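Side-chain contacts in type I modular polyketide synthase (Streptomyces albus subsp. albus, PDB 6IYT), which probably selects an extender unit, apparently ethylmalonyl-CoA, and transfers its acyl group to the acyl carrier protein during salinomycin assembly: residues R268-D272 against A273-S277; R423-G427 against P428-L432. All coordinates share one frame; numbering follows the deposited sequence.

Interaction 1: R268-D272 against A273-S277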
ATOM      1  N   ARG A 268      29.284  -5.793 -17.304  1.00  7.87           N
ATOM      2  CA  ARG A 268      30.629  -5.297 -17.223  1.00  8.85           C
ATOM      3  C   ARG A 268      31.136  -5.176 -15.812  1.00  8.62           C
ATOM      4  O   ARG A 268      32.328  -5.062 -15.602  1.00  9.01           O
ATOM      5  CB  ARG A 268      30.776  -3.977 -17.953  1.00  9.94           C
ATOM      6  CG  ARG A 268      30.071  -2.785 -17.306  1.00 12.66           C
ATOM      7  CD  ARG A 268      30.390  -1.523 -18.088  1.00 13.33           C
ATOM      8  NE  ARG A 268      29.657  -0.369 -17.581  1.00 15.44           N
ATOM      9  CZ  ARG A 268      30.106   0.440 -16.644  1.00 15.56           C
ATOM     10  NH1 ARG A 268      31.268   0.189 -16.055  1.00 17.32           N
ATOM     11  NH2 ARG A 268      29.366   1.470 -16.255  1.00 16.98           N
ATOM     12  N   PHE A 269      30.221  -5.269 -14.819  1.00  7.99           N
ATOM     13  CA  PHE A 269      30.611  -5.163 -13.421  1.00  8.00           C
ATOM     14  C   PHE A 269      30.940  -6.519 -12.822  1.00  7.11           C
ATOM     15  O   PHE A 269      31.481  -6.583 -11.745  1.00  8.45           O
ATOM     16  CB  PHE A 269      29.473  -4.493 -12.568  1.00  8.92           C
ATOM     17  CG  PHE A 269      29.225  -3.049 -12.903  1.00  9.48           C
ATOM     18  CD1 PHE A 269      29.892  -2.046 -12.231  1.00 11.55           C
ATOM     19  CD2 PHE A 269      28.231  -2.691 -13.801  1.00 10.67           C
ATOM     20  CE1 PHE A 269      29.580  -0.716 -12.452  1.00 11.99           C
ATOM     21  CE2 PHE A 269      27.972  -1.356 -14.093  1.00 10.20           C
ATOM     22  CZ  PHE A 269      28.673  -0.366 -13.429  1.00 12.08           C
ATOM     23  N   ASN A 270      30.565  -7.597 -13.510  1.00  7.10           N
ATOM     24  CA  ASN A 270      30.442  -8.905 -12.889  1.00  7.51           C
ATOM     25  C   ASN A 270      31.426  -9.922 -13.467  1.00  8.96           C
ATOM     26  O   ASN A 270      31.115 -11.110 -13.553  1.00  7.86           O
ATOM     27  CB  ASN A 270      29.015  -9.424 -13.062  1.00  7.44           C
ATOM     28  CG  ASN A 270      28.004  -8.584 -12.296  1.00  7.22           C
ATOM     29  OD1 ASN A 270      28.345  -8.000 -11.284  1.00  7.78           O
ATOM     30  ND2 ASN A 270      26.717  -8.620 -12.725  1.00  8.00           N
ATOM     31  N   GLY A 271      32.529  -9.423 -14.000  1.00 10.24           N
ATOM     32  CA  GLY A 271      33.522 -10.284 -14.670  1.00 12.41           C
ATOM     33  C   GLY A 271      34.184 -11.267 -13.727  1.00 16.65           C
ATOM     34  O   GLY A 271      34.514 -12.400 -14.128  1.00 18.89           O
ATOM     35  N   ASP A 272      34.373 -10.848 -12.469  1.00 16.95           N
ATOM     36  CA  ASP A 272      35.169 -11.595 -11.506  1.00 21.57           C
ATOM     37  C   ASP A 272      34.299 -12.246 -10.414  1.00 26.25           C
ATOM     38  O   ASP A 272      34.639 -13.295  -9.876  1.00 27.14           O
ATOM     39  CB  ASP A 272      36.186 -10.657 -10.855  1.00 25.43           C
ATOM     40  CG  ASP A 272      37.246 -11.401 -10.086  1.00 39.79           C
ATOM     41  OD1 ASP A 272      37.470 -12.603 -10.384  1.00 44.31           O
ATOM     42  OD2 ASP A 272      37.862 -10.792  -9.181  1.00 50.24           O
ATOM     43  N   ALA A 273      33.297 -11.520  -9.967  1.00 21.62           N
ATOM     44  CA  ALA A 273      32.397 -11.997  -8.924  1.00 21.49           C
ATOM     45  C   ALA A 273      31.104 -11.247  -9.101  1.00 17.76           C
ATOM     46  O   ALA A 273      31.036 -10.324  -9.917  1.00 16.29           O
ATOM     47  CB  ALA A 273      32.993 -11.726  -7.546  1.00 24.40           C
ATOM     48  N   GLU A 274      30.030 -11.726  -8.483  1.00 16.74           N
ATOM     49  CA  GLU A 274      28.763 -11.000  -8.555  1.00 15.82           C
ATOM     50  C   GLU A 274      28.897  -9.659  -7.836  1.00 14.32           C
ATOM     51  O   GLU A 274      29.137  -9.622  -6.629  1.00 18.46           O
ATOM     52  CB  GLU A 274      27.644 -11.809  -7.933  1.00 17.19           C
ATOM     53  CG  GLU A 274      26.271 -11.141  -8.041  1.00 18.98           C
ATOM     54  CD  GLU A 274      25.195 -11.919  -7.317  1.00 22.34           C
ATOM     55  OE1 GLU A 274      24.729 -11.452  -6.255  1.00 15.33           O
ATOM     56  OE2 GLU A 274      24.772 -12.956  -7.853  1.00 24.93           O
ATOM     57  N   VAL A 275      28.722  -8.562  -8.565  1.00 10.43           N
ATOM     58  CA  VAL A 275      28.821  -7.230  -7.959  1.00  8.97           C
ATOM     59  C   VAL A 275      27.432  -6.567  -7.976  1.00  8.78           C
ATOM     60  O   VAL A 275      27.010  -5.947  -6.985  1.00 10.82           O
ATOM     61  CB  VAL A 275      29.860  -6.366  -8.682  1.00  9.48           C
ATOM     62  CG1 VAL A 275      29.791  -4.919  -8.217  1.00 10.22           C
ATOM     63  CG2 VAL A 275      31.262  -6.940  -8.458  1.00  9.94           C
ATOM     64  N   LEU A 276      26.726  -6.746  -9.088  1.00  7.67           N
ATOM     65  CA  LEU A 276      25.372  -6.284  -9.254  1.00  7.79           C
ATOM     66  C   LEU A 276      24.522  -7.422  -9.810  1.00  9.57           C
ATOM     67  O   LEU A 276      24.992  -8.251 -10.626  1.00  9.39           O
ATOM     68  CB  LEU A 276      25.313  -5.111 -10.254  1.00  7.80           C
ATOM     69  CG  LEU A 276      26.065  -3.839  -9.902  1.00  8.15           C
ATOM     70  CD1 LEU A 276      25.800  -2.820 -10.978  1.00  9.24           C
ATOM     71  CD2 LEU A 276      25.620  -3.303  -8.544  1.00  9.12           C
ATOM     72  N   SER A 277      23.255  -7.432  -9.451  1.00  8.94           N
ATOM     73  CA  SER A 277      22.352  -8.462  -9.928  1.00  8.69           C
ATOM     74  C   SER A 277      20.932  -8.023  -9.844  1.00  8.37           C
ATOM     75  O   SER A 277      20.594  -7.139  -9.090  1.00  7.32           O
ATOM     76  CB  SER A 277      22.542  -9.777  -9.154  1.00 11.04           C
ATOM     77  OG  SER A 277      22.325  -9.596  -7.808  1.00 17.34           O
TER
HETATM   78  O   HOH W   1      33.431  -8.453 -10.916  1.00 16.30           O

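Interaction 2: R423-G427 against P428-L432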
ATOM      1  N   ARG A 423       3.100  10.397  -0.640  1.00  6.65           N
ATOM      2  CA  ARG A 423       4.050  11.296   0.004  1.00  7.76           C
ATOM      3  C   ARG A 423       3.407  12.691   0.276  1.00  7.65           C
ATOM      4  O   ARG A 423       2.868  13.296  -0.623  1.00  7.68           O
ATOM      5  CB  ARG A 423       5.309  11.467  -0.892  1.00  9.67           C
ATOM      6  CG  ARG A 423       6.263  12.501  -0.345  1.00 13.19           C
ATOM      7  CD  ARG A 423       7.576  12.507  -1.113  1.00 14.23           C
ATOM      8  NE  ARG A 423       8.474  13.546  -0.591  1.00 17.70           N
ATOM      9  CZ  ARG A 423       9.758  13.642  -0.896  1.00 16.86           C
ATOM     10  NH1 ARG A 423      10.319  12.735  -1.683  1.00 18.47           N
ATOM     11  NH2 ARG A 423      10.480  14.666  -0.422  1.00 17.97           N
ATOM     12  N   GLN A 424       3.472  13.137   1.542  1.00  7.96           N
ATOM     13  CA  GLN A 424       2.905  14.403   2.028  1.00  9.03           C
ATOM     14  C   GLN A 424       1.382  14.491   1.929  1.00  8.87           C
ATOM     15  O   GLN A 424       0.808  15.573   2.034  1.00  8.70           O
ATOM     16  CB  GLN A 424       3.558  15.583   1.330  1.00 10.24           C
ATOM     17  CG  GLN A 424       4.974  15.859   1.819  1.00 15.06           C
ATOM     18  CD  GLN A 424       5.062  15.953   3.344  1.00 19.02           C
ATOM     19  OE1 GLN A 424       4.284  16.649   3.974  1.00 28.77           O
ATOM     20  NE2 GLN A 424       5.985  15.203   3.934  1.00 27.08           N
ATOM     21  N   GLU A 425       0.736  13.352   1.743  1.00  6.09           N
ATOM     22  CA  GLU A 425      -0.699  13.275   1.810  1.00  6.56           C
ATOM     23  C   GLU A 425      -1.099  12.175   2.766  1.00  6.10           C
ATOM     24  O   GLU A 425      -1.162  10.995   2.384  1.00  5.43           O
ATOM     25  CB  GLU A 425      -1.272  12.972   0.414  1.00  8.12           C
ATOM     26  CG  GLU A 425      -0.845  13.981  -0.641  1.00 10.65           C
ATOM     27  CD  GLU A 425      -1.085  13.495  -2.056  1.00 12.46           C
ATOM     28  OE1 GLU A 425      -2.217  13.081  -2.355  1.00 14.15           O
ATOM     29  OE2 GLU A 425      -0.168  13.633  -2.889  1.00 15.82           O
ATOM     30  N   GLY A 426      -1.438  12.559   3.982  1.00  6.20           N
ATOM     31  CA  GLY A 426      -1.446  11.635   5.075  1.00  6.33           C
ATOM     32  C   GLY A 426      -2.693  11.604   5.896  1.00  6.49           C
ATOM     33  O   GLY A 426      -2.714  10.965   6.948  1.00  8.11           O
ATOM     34  N   GLY A 427      -3.722  12.370   5.511  1.00  6.08           N
ATOM     35  CA  GLY A 427      -4.864  12.537   6.382  1.00  5.92           C
ATOM     36  C   GLY A 427      -6.199  12.177   5.742  1.00  5.98           C
ATOM     37  O   GLY A 427      -6.268  11.421   4.775  1.00  5.91           O
ATOM     38  N   PRO A 428      -7.276  12.732   6.277  1.00  6.53           N
ATOM     39  CA  PRO A 428      -8.550  12.246   5.820  1.00  6.52           C
ATOM     40  C   PRO A 428      -8.803  12.526   4.358  1.00  6.74           C
ATOM     41  O   PRO A 428      -9.399  11.691   3.674  1.00  6.74           O
ATOM     42  CB  PRO A 428      -9.536  12.992   6.704  1.00  7.36           C
ATOM     43  CG  PRO A 428      -8.797  13.167   7.961  1.00  7.00           C
ATOM     44  CD  PRO A 428      -7.379  13.410   7.577  1.00  7.48           C
ATOM     45  N   ARG A 429      -8.336  13.660   3.840  1.00  6.01           N
ATOM     46  CA  ARG A 429      -8.540  13.894   2.416  1.00  6.14           C
ATOM     47  C   ARG A 429      -7.914  12.764   1.576  1.00  5.47           C
ATOM     48  O   ARG A 429      -8.547  12.241   0.652  1.00  4.90           O
ATOM     49  CB  ARG A 429      -8.026  15.239   1.957  1.00  7.17           C
ATOM     50  CG  ARG A 429      -8.072  15.356   0.424  1.00  8.33           C
ATOM     51  CD  ARG A 429      -7.618  16.704  -0.068  1.00  9.21           C
ATOM     52  NE  ARG A 429      -8.632  17.703   0.151  1.00  9.57           N
ATOM     53  CZ  ARG A 429      -9.660  17.898  -0.675  1.00 10.85           C
ATOM     54  NH1 ARG A 429     -10.505  18.862  -0.435  1.00 13.48           N
ATOM     55  NH2 ARG A 429      -9.774  17.179  -1.804  1.00 10.11           N
ATOM     56  N   ARG A 430      -6.680  12.402   1.879  1.00  4.94           N
ATOM     57  CA  ARG A 430      -6.024  11.319   1.146  1.00  4.73           C
ATOM     58  C   ARG A 430      -6.767   9.986   1.246  1.00  4.48           C
ATOM     59  O   ARG A 430      -6.953   9.299   0.241  1.00  4.36           O
ATOM     60  CB  ARG A 430      -4.565  11.140   1.606  1.00  5.02           C
ATOM     61  CG  ARG A 430      -3.818  10.069   0.846  1.00  5.55           C
ATOM     62  CD  ARG A 430      -3.683  10.386  -0.611  1.00  6.34           C
ATOM     63  NE  ARG A 430      -4.648   9.667  -1.452  1.00  6.53           N
ATOM     64  CZ  ARG A 430      -4.713   9.760  -2.776  1.00  8.61           C
ATOM     65  NH1 ARG A 430      -4.024  10.699  -3.423  1.00  7.86           N
ATOM     66  NH2 ARG A 430      -5.557   8.992  -3.453  1.00  7.08           N
ATOM     67  N   VAL A 431      -7.198   9.616   2.437  1.00  4.59           N
ATOM     68  CA  VAL A 431      -7.971   8.374   2.615  1.00  4.76           C
ATOM     69  C   VAL A 431      -9.239   8.435   1.769  1.00  4.62           C
ATOM     70  O   VAL A 431      -9.575   7.481   1.058  1.00  3.94           O
ATOM     71  CB  VAL A 431      -8.313   8.124   4.083  1.00  5.62           C
ATOM     72  CG1 VAL A 431      -9.231   6.924   4.234  1.00  6.06           C
ATOM     73  CG2 VAL A 431      -7.016   7.910   4.881  1.00  7.05           C
ATOM     74  N   LEU A 432     -10.030   9.477   1.971  1.00  4.45           N
ATOM     75  CA  LEU A 432     -11.281   9.608   1.219  1.00  5.20           C
ATOM     76  C   LEU A 432     -11.051   9.625  -0.281  1.00  4.54           C
ATOM     77  O   LEU A 432     -11.906   9.133  -1.053  1.00  3.68           O
ATOM     78  CB  LEU A 432     -12.028  10.871   1.645  1.00  6.37           C
ATOM     79  CG  LEU A 432     -12.605  10.883   3.070  1.00  7.39           C
ATOM     80  CD1 LEU A 432     -13.253  12.231   3.352  1.00  8.89           C
ATOM     81  CD2 LEU A 432     -13.599   9.762   3.284  1.00  8.21           C
TER
HETATM   82  O   HOH W   2      -4.803  14.195   3.447  1.00  6.74           O

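Interaction 1: R268-D272 against A273-S277
Asn270 faces Glu274 where the chain doubles back on itself, their CA atoms 5.1 Å apart, and the runs 269-272 and 273-276 point 161° apart, almost antiparallel. The CA of Asn270 also lies 3.3 Å from the carbonyl O of Ala273, a CA-H...O contact across the reversal. A water sits in the bend, giving hydrogen bonds to the carbonyl oxygens of Phe269 and Ala273 and accepting one from the amide of Asp272, so three backbone groups of the turn share one solvent molecule.

The carboxamide of Asn270 ties the arms together with three bonds. Asn270 OD1 accepts from two successive amides: Val275 N at 2.8 Å comes in from above the carbonyl plane, whereas Leu276 N at 3.0 Å lies in that plane on a lone pair, with a nearly straight N-H...O angle of 169°. Asn270 ND2 donates to Leu276 O at 2.7 Å, a more bent bond. With both ends engaged, the amide is fixed against a flip. A chi1 of -66° sets Asn270 CG beside the backbone N and swings the group over to the incoming strand.

Alongside, Leu276 CD1 rests over one face of the Phe269 ring, 4.0 Å from the centroid, in a CH-pi contact. Val275 CG2 packs at 3.3 Å against the carbonyl O of Phe269.

This surface turn links helix 259-266 to strand 276-283. Phe269, Val275 and Leu276 all touch Ala295 of helix 293-305; Val275 and Ser277 form backbone hydrogen bonds with Gln292, just past strand 286-291, and with Ala290 in it, respectively.

Interaction 2: R423-G427 against P428-L432
Gly427, Arg430 and Glu425 carry this contact at the start of helix 428-439. Gly427 occupies the N-cap position, immediately before Pro428. Gly427 O accepts the first-turn bond from Val431 N at 3.1 Å, with an N-H...O angle of 171° and the donor nearly in line with the C=O bond. Val431 CG2 lies 3.6 Å from Gly427 O. A water takes hydrogen bonds from the amides of Gly427 and Arg430, bridging the loop to the first turn of the helix.

Arg430 turns back across the loop toward Glu425. With chi1 at -178°, its side chain runs out opposite the backbone N, which sets Arg430 CG 3.2 Å from Glu425 O. Bends at chi2 and chi3 then lay Arg430 CD 3.7 Å from Glu425 CB and bring the guanidinium to the carboxylate, edge first: Arg430 NH1 donates to Glu425 OE1 at 3.2 Å in a single-bond salt bridge. The acceptor lies in the guanidinium plane, but the nitrogen meets the syn side of OE1 from somewhat outside the carboxylate plane, the two groups being turned 36° apart.

Each partner is also held elsewhere. Glu425 OE2 forms a salt bridge with Arg422, while Arg430 NH2 hydrogen-bonds to Ser434 and forms a salt bridge with Glu437 further along the helix. Glu425 thus bridges two arginines whose guanidinium groups come close together, and its negative charge probably offsets their mutual repulsion. The resulting ion network joins the loop leaving strand 416-418 to the first three turns of the helix.

How the interactions relate
Interaction 1 precedes interaction 2 along the chain, and both fall within the acyltransferase domain. Their centres are 42 Å apart, on opposite sides of the chain's centre, and their nearest atoms remain about 23 Å from each other. They belong to different sheets: residues 268-277 lead into strand 276-283 of the mixed sheet, whereas 423-432 follow strand 416-418, an outer strand of the parallel sheet. One is a surface turn from helix to strand, the other a partly buried passage from strand to helix. As in related acyltransferases, the mixed sheet probably belongs to the small ferredoxin-like subdomain and the parallel sheet to the larger hydrolase-like one, so the contacts shape loops in different subdomains.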